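Local structure of tylactone synthase starter module and modules 1 & 2 (Streptomyces fradiae, 2Z5L) at residues A[263-268]-A[339-344]. The protein is a ketoreductase of the tylosin polyketide synthase, a short-chain dehydrogenase/reductase relative that probably uses NADPH to reduce a keto group of the growing chain. Residues are numbered along the deposited sequence; the frame is centred on the assembly and turned at random.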
ATOM      1  N   LEU A 263       8.331   8.310 -20.460  1.00 25.88           N
ATOM      2  CA  LEU A 263       7.772   6.966 -20.543  1.00 23.92           C
ATOM      3  C   LEU A 263       6.535   6.912 -19.658  1.00 23.20           C
ATOM      4  O   LEU A 263       6.606   7.251 -18.471  1.00 22.60           O
ATOM      5  CB  LEU A 263       8.779   5.935 -20.040  1.00 20.53           C
ATOM      6  CG  LEU A 263       8.293   4.491 -19.950  1.00 20.30           C
ATOM      7  CD1 LEU A 263       7.811   4.006 -21.331  1.00 21.57           C
ATOM      8  CD2 LEU A 263       9.447   3.596 -19.463  1.00 26.61           C
ATOM      9  N   ILE A 264       5.418   6.474 -20.228  1.00 21.82           N
ATOM     10  CA  ILE A 264       4.163   6.373 -19.480  1.00 23.59           C
ATOM     11  C   ILE A 264       3.534   4.991 -19.614  1.00 22.85           C
ATOM     12  O   ILE A 264       3.070   4.622 -20.700  1.00 22.70           O
ATOM     13  CB  ILE A 264       3.118   7.399 -19.981  1.00 22.31           C
ATOM     14  CG1 ILE A 264       3.562   8.819 -19.653  1.00 23.12           C
ATOM     15  CG2 ILE A 264       1.752   7.096 -19.358  1.00 21.70           C
ATOM     16  CD1 ILE A 264       2.793   9.883 -20.431  1.00 22.73           C
ATOM     17  N   THR A 265       3.499   4.224 -18.523  1.00 24.00           N
ATOM     18  CA  THR A 265       2.864   2.912 -18.625  1.00 23.65           C
ATOM     19  C   THR A 265       1.354   3.105 -18.429  1.00 25.21           C
ATOM     20  O   THR A 265       0.918   4.131 -17.889  1.00 26.09           O
ATOM     21  CB  THR A 265       3.440   1.880 -17.623  1.00 24.58           C
ATOM     22  OG1 THR A 265       3.025   2.183 -16.290  1.00 22.81           O
ATOM     23  CG2 THR A 265       4.982   1.889 -17.677  1.00 22.58           C
ATOM     24  N   GLY A 266       0.560   2.153 -18.909  1.00 24.88           N
ATOM     25  CA  GLY A 266      -0.877   2.287 -18.813  1.00 23.47           C
ATOM     26  C   GLY A 266      -1.291   3.568 -19.514  1.00 24.09           C
ATOM     27  O   GLY A 266      -2.196   4.281 -19.084  1.00 22.54           O
ATOM     28  N   GLY A 267      -0.617   3.872 -20.615  1.00 24.04           N
ATOM     29  CA  GLY A 267      -0.927   5.090 -21.358  1.00 25.26           C
ATOM     30  C   GLY A 267      -2.259   5.100 -22.111  1.00 26.23           C
ATOM     31  O   GLY A 267      -2.684   6.147 -22.579  1.00 25.75           O
ATOM     32  N   MET A 268      -2.920   3.953 -22.261  1.00 25.14           N
ATOM     33  CA  MET A 268      -4.195   3.953 -22.960  1.00 26.15           C
ATOM     34  C   MET A 268      -5.351   3.888 -21.940  1.00 27.39           C
ATOM     35  O   MET A 268      -6.493   3.597 -22.298  1.00 28.40           O
ATOM     36  CB  MET A 268      -4.263   2.796 -23.967  1.00 26.58           C
ATOM     37  CG  MET A 268      -3.253   2.948 -25.132  1.00 30.80           C
ATOM     38  SD  MET A 268      -3.689   4.361 -26.225  1.00 34.19           S
ATOM     39  CE  MET A 268      -4.889   3.590 -27.223  1.00 37.48           C
ATOM     40  N   VAL A 339       9.713   8.783 -15.963  1.00 23.29           N
ATOM     41  CA  VAL A 339       8.867   7.591 -16.068  1.00 22.69           C
ATOM     42  C   VAL A 339       7.605   7.789 -15.238  1.00 25.74           C
ATOM     43  O   VAL A 339       7.676   8.241 -14.098  1.00 25.85           O
ATOM     44  CB  VAL A 339       9.597   6.322 -15.550  1.00 23.38           C
ATOM     45  CG1 VAL A 339       8.669   5.114 -15.611  1.00 21.43           C
ATOM     46  CG2 VAL A 339      10.832   6.058 -16.382  1.00 20.63           C
ATOM     47  N   PHE A 340       6.448   7.470 -15.814  1.00 25.94           N
ATOM     48  CA  PHE A 340       5.168   7.589 -15.105  1.00 25.18           C
ATOM     49  C   PHE A 340       4.470   6.224 -15.175  1.00 24.57           C
ATOM     50  O   PHE A 340       4.080   5.764 -16.248  1.00 25.74           O
ATOM     51  CB  PHE A 340       4.296   8.667 -15.748  1.00 25.32           C
ATOM     52  CG  PHE A 340       4.802  10.073 -15.525  1.00 27.66           C
ATOM     53  CD1 PHE A 340       4.390  10.821 -14.433  1.00 28.58           C
ATOM     54  CD2 PHE A 340       5.686  10.653 -16.419  1.00 28.48           C
ATOM     55  CE1 PHE A 340       4.842  12.136 -14.246  1.00 28.83           C
ATOM     56  CE2 PHE A 340       6.143  11.962 -16.241  1.00 28.96           C
ATOM     57  CZ  PHE A 340       5.722  12.700 -15.155  1.00 28.88           C
ATOM     58  N   HIS A 341       4.319   5.578 -14.027  1.00 22.67           N
ATOM     59  CA  HIS A 341       3.696   4.260 -13.962  1.00 23.64           C
ATOM     60  C   HIS A 341       2.227   4.341 -13.566  1.00 24.54           C
ATOM     61  O   HIS A 341       1.917   4.452 -12.384  1.00 25.45           O
ATOM     62  CB  HIS A 341       4.451   3.392 -12.952  1.00 22.69           C
ATOM     63  CG  HIS A 341       4.042   1.952 -12.957  1.00 21.82           C
ATOM     64  ND1 HIS A 341       3.983   1.199 -14.109  1.00 25.36           N
ATOM     65  CD2 HIS A 341       3.677   1.127 -11.946  1.00 21.58           C
ATOM     66  CE1 HIS A 341       3.596  -0.030 -13.809  1.00 25.61           C
ATOM     67  NE2 HIS A 341       3.403  -0.099 -12.505  1.00 27.58           N
ATOM     68  N   THR A 342       1.325   4.291 -14.544  1.00 24.85           N
ATOM     69  CA  THR A 342      -0.099   4.350 -14.222  1.00 26.60           C
ATOM     70  C   THR A 342      -0.749   2.977 -14.419  1.00 30.37           C
ATOM     71  O   THR A 342      -1.921   2.799 -14.101  1.00 31.65           O
ATOM     72  CB  THR A 342      -0.867   5.429 -15.058  1.00 23.25           C
ATOM     73  OG1 THR A 342      -1.325   4.857 -16.277  1.00 22.58           O
ATOM     74  CG2 THR A 342       0.032   6.612 -15.443  1.00 23.40           C
ATOM     75  N   ALA A 343       0.012   1.997 -14.920  1.00 32.26           N
ATOM     76  CA  ALA A 343      -0.546   0.656 -15.155  1.00 34.52           C
ATOM     77  C   ALA A 343      -1.080  -0.033 -13.900  1.00 35.34           C
ATOM     78  O   ALA A 343      -0.556   0.137 -12.800  1.00 34.50           O
ATOM     79  CB  ALA A 343       0.482  -0.248 -15.831  1.00 31.39           C
ATOM     80  N   GLY A 344      -2.114  -0.844 -14.091  1.00 37.56           N
ATOM     81  CA  GLY A 344      -2.715  -1.559 -12.983  1.00 41.06           C
ATOM     82  C   GLY A 344      -4.101  -2.036 -13.349  1.00 43.78           C
ATOM     83  O   GLY A 344      -4.611  -1.710 -14.426  1.00 44.71           O
TER
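Two neighbouring parallel strands of a Rossmann fold, 261-265 and 338-341, meet here at their C-terminal ends, through Leu263-Thr265 and Val339-His341, at an angle of 7° between the short segments. Phe340 does the bridging: its N donates to Leu263 O (2.7 Å), while its O accepts from Thr265 N (2.8 Å). On one face of the sheet Ile264 leans its CG1 on Phe340 CB at 4.0 Å, and Leu275 and Leu279 of helix 270-281 cover the phenyl group. On the other face Leu263 and Val339 run side by side.

Beyond these pairs polar side chains take over. Thr265 OG1, set between its own backbone N and carbonyl carbon (chi1 72°), lies 2.6 Å from His341 ND1, a short hydrogen bond in which either atom could be the donor. The same hydroxyl also accepts weak hydrogen bonds from Thr342 N and Ala343 N, and thereby ties the start of the turn loosely to Thr265. The imidazole is held at its far nitrogen too, NE2 bonding to Lys366 O, which probably fixes its rotation. Thr342 OG1 returns the grip, donating to Thr265 O at 2.9 Å from a position tilted 20° out of the carbonyl plane.

Gly266, with a positive phi that suits glycine, starts the turn toward helix 270-281; its CA lies 4.0 Å from Ala343 CA, so the two backbones meet closely here. Gly267 follows, consistent with the first glycine of a GxGxxG motif, and the pairing is typical of the nucleotide-binding end of short-chain dehydrogenase/reductase Rossmann folds.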